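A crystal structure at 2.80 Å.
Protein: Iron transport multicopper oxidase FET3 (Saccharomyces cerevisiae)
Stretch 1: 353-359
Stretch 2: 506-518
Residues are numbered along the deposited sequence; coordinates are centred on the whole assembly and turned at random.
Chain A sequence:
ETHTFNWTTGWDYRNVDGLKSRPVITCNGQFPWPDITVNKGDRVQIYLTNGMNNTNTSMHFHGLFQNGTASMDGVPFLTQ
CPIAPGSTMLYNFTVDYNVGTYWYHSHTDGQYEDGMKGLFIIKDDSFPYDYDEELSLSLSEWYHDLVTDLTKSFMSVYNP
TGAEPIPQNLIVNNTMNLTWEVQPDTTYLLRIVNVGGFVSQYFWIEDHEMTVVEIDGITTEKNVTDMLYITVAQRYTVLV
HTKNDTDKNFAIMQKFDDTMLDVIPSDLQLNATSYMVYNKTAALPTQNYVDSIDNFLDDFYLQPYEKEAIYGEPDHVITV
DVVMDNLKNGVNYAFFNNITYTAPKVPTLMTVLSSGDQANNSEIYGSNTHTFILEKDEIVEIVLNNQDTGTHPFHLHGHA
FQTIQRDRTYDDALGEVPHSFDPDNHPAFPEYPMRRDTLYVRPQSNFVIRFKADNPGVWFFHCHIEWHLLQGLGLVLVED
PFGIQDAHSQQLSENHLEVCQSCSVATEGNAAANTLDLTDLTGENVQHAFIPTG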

# COMPACT_ATOMS: atom_id res chain seq x y z
N LEU A 353 20.55 -14.21 5.01
CA LEU A 353 21.93 -13.81 4.74
C LEU A 353 22.95 -14.42 5.70
O LEU A 353 24.15 -14.17 5.55
N SER A 354 22.50 -15.21 6.67
CA SER A 354 23.45 -15.84 7.60
C SER A 354 23.10 -17.29 7.96
O SER A 354 23.65 -17.84 8.91
N SER A 355 22.20 -17.89 7.19
CA SER A 355 21.80 -19.28 7.38
C SER A 355 22.54 -20.22 6.44
O SER A 355 22.44 -21.44 6.56
N GLY A 356 23.27 -19.64 5.49
CA GLY A 356 24.02 -20.41 4.50
C GLY A 356 23.14 -21.31 3.65
O GLY A 356 22.27 -20.84 2.93
N ASP A 357 23.38 -22.61 3.74
CA ASP A 357 22.69 -23.57 2.89
C ASP A 357 21.35 -24.04 3.47
O ASP A 357 20.65 -24.84 2.85
N GLN A 358 20.99 -23.52 4.64
CA GLN A 358 19.75 -23.89 5.31
C GLN A 358 18.61 -22.91 5.00
O GLN A 358 17.51 -23.00 5.57
N ALA A 359 18.88 -21.98 4.10
CA ALA A 359 17.93 -20.95 3.73
C ALA A 359 16.71 -21.48 2.97
O ALA A 359 15.71 -20.78 2.85
N ALA A 506 19.31 -8.22 16.77
CA ALA A 506 20.35 -9.10 16.24
C ALA A 506 20.27 -9.28 14.72
O ALA A 506 19.23 -9.05 14.10
N THR A 507 21.40 -9.69 14.14
CA THR A 507 21.45 -10.26 12.79
C THR A 507 21.97 -11.71 12.85
O THR A 507 23.11 -12.01 12.46
N GLU A 508 21.13 -12.61 13.35
CA GLU A 508 21.52 -14.00 13.58
C GLU A 508 20.75 -14.98 12.68
O GLU A 508 20.93 -14.96 11.47
N GLY A 509 19.90 -15.83 13.26
CA GLY A 509 19.14 -16.80 12.47
C GLY A 509 17.80 -17.14 13.10
O GLY A 509 17.51 -18.31 13.38
N ASN A 510 16.98 -16.11 13.28
CA ASN A 510 15.74 -16.17 14.06
C ASN A 510 15.91 -16.75 15.48
O ASN A 510 16.08 -17.97 15.67
N ALA A 511 15.82 -15.85 16.46
CA ALA A 511 16.15 -16.13 17.85
C ALA A 511 17.57 -16.67 17.93
O ALA A 511 18.52 -15.87 17.92
N ALA A 512 17.72 -18.00 17.95
CA ALA A 512 18.96 -18.70 18.32
C ALA A 512 20.24 -18.24 17.61
O ALA A 512 20.22 -17.88 16.43
N ALA A 513 21.34 -18.30 18.35
CA ALA A 513 22.63 -17.72 17.95
C ALA A 513 23.37 -18.55 16.91
O ALA A 513 24.42 -19.13 17.22
N ASN A 514 22.84 -18.59 15.69
CA ASN A 514 23.47 -19.36 14.59
C ASN A 514 23.96 -20.74 15.05
O ASN A 514 25.01 -21.20 14.59
N THR A 515 23.21 -21.38 15.94
CA THR A 515 23.75 -22.53 16.68
C THR A 515 23.09 -23.87 16.33
O THR A 515 23.80 -24.85 16.07
N LEU A 516 21.75 -23.92 16.33
CA LEU A 516 21.04 -25.14 15.93
C LEU A 516 20.02 -24.81 14.86
O LEU A 516 19.49 -25.70 14.19
N ASP A 517 19.74 -23.52 14.71
CA ASP A 517 18.80 -23.01 13.70
C ASP A 517 17.37 -23.55 13.81
O ASP A 517 16.48 -23.14 13.04
N LEU A 518 17.14 -24.47 14.76
CA LEU A 518 15.78 -24.90 15.10
C LEU A 518 15.32 -24.25 16.42
O LEU A 518 15.95 -24.39 17.47

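The contact between these two segments is small, burying 252 Å² in total, and it is mostly polar. The backbones stay apart: the CA atoms of Ser355 and Gly509 lie 6.3 Å from each other. Contact is made by side chains, in one case to a backbone carbonyl.

The main polar contact comes from Ser354. Its CA-to-CB bond points toward stretch 2, and Ser354 OG lies 2.5 Å from Glu508 O, with chi1 in p (56°). This is very short for a hydrogen bond, and the OG proton has another acceptor within reach, so its assignment here is not settled. The CA-to-CB bond of Glu508 points away; this residue meets Ser354 through its carbonyl.

Asp517 is buried, and its CA-to-CB bond points toward stretch 1, with chi1 at -94°, between wells. Its carboxylate sits near two residues without a hydrogen bond to either. Asp517 OD2 is 4.2 Å from CB of Ser355, which is also in the p rotamer. Asp517 OD2 is 3.9 Å from OE1 of Gln358, whose CA-to-CB bond points toward stretch 2 (chi1 m). Within stretch 2, Gly509 leaves room for Asp517: a CB on Gly509 would clash with OD1 of Asp517, at 2.9 Å.

Asn514 (m) starts out sideways, but its end comes nearer and lies beside Ser354.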

# COMPACT_ATOMS: atom_id res chain seq x y z
CB LEU A 353 22.06 -12.29 4.70
CG LEU A 353 21.39 -11.66 3.48
CD1 LEU A 353 21.45 -10.14 3.57
CD2 LEU A 353 22.00 -12.15 2.17
CB SER A 354 23.61 -15.00 8.87
OG SER A 354 22.36 -14.76 9.48
CB SER A 355 20.29 -19.44 7.15
OG SER A 355 19.92 -18.99 5.85
CB ASP A 357 23.61 -24.74 2.55
CG ASP A 357 24.76 -24.31 1.63
OD1 ASP A 357 25.81 -25.00 1.61
OD2 ASP A 357 24.60 -23.28 0.92
CB GLN A 358 19.97 -23.96 6.82
CG GLN A 358 20.83 -25.11 7.28
CD GLN A 358 20.40 -25.63 8.63
OE1 GLN A 358 21.13 -25.53 9.61
NE2 GLN A 358 19.19 -26.19 8.69
CB ALA A 359 18.64 -19.89 2.91
CB ALA A 506 20.31 -10.46 16.93
CB THR A 507 22.29 -9.43 11.82
OG1 THR A 507 22.51 -10.22 10.64
CG2 THR A 507 23.66 -9.02 12.44
CB GLU A 508 21.38 -14.32 15.06
CG GLU A 508 22.42 -13.60 15.93
CD GLU A 508 22.31 -13.92 17.42
OE1 GLU A 508 21.30 -13.51 18.05
OE2 GLU A 508 23.24 -14.58 17.97
CB ASN A 510 14.64 -16.88 13.29
CG ASN A 510 13.28 -16.65 13.91
OD1 ASN A 510 13.17 -16.28 15.09
ND2 ASN A 510 12.24 -16.88 13.13
CB ALA A 511 15.12 -17.07 18.48
CB ALA A 512 18.80 -20.25 18.23
CB ALA A 513 23.51 -17.51 19.20
CB ASN A 514 24.68 -18.59 14.02
CG ASN A 514 24.30 -17.52 13.01
OD1 ASN A 514 23.15 -17.06 12.93
ND2 ASN A 514 25.29 -17.10 12.21
CB THR A 515 23.84 -22.24 18.21
OG1 THR A 515 24.30 -23.41 18.92
CG2 THR A 515 22.48 -21.75 18.77
CB LEU A 516 20.36 -25.82 17.13
CG LEU A 516 19.94 -27.29 16.96
CD1 LEU A 516 20.74 -28.23 17.89
CD2 LEU A 516 18.44 -27.46 17.20
CB ASP A 517 19.37 -23.16 12.27
CG ASP A 517 20.10 -21.88 11.78
OD1 ASP A 517 20.35 -20.96 12.59
OD2 ASP A 517 20.44 -21.81 10.57
CB LEU A 518 15.66 -26.42 15.09
CG LEU A 518 15.70 -27.21 13.75
CD1 LEU A 518 16.28 -26.41 12.51
CD2 LEU A 518 16.54 -28.54 14.03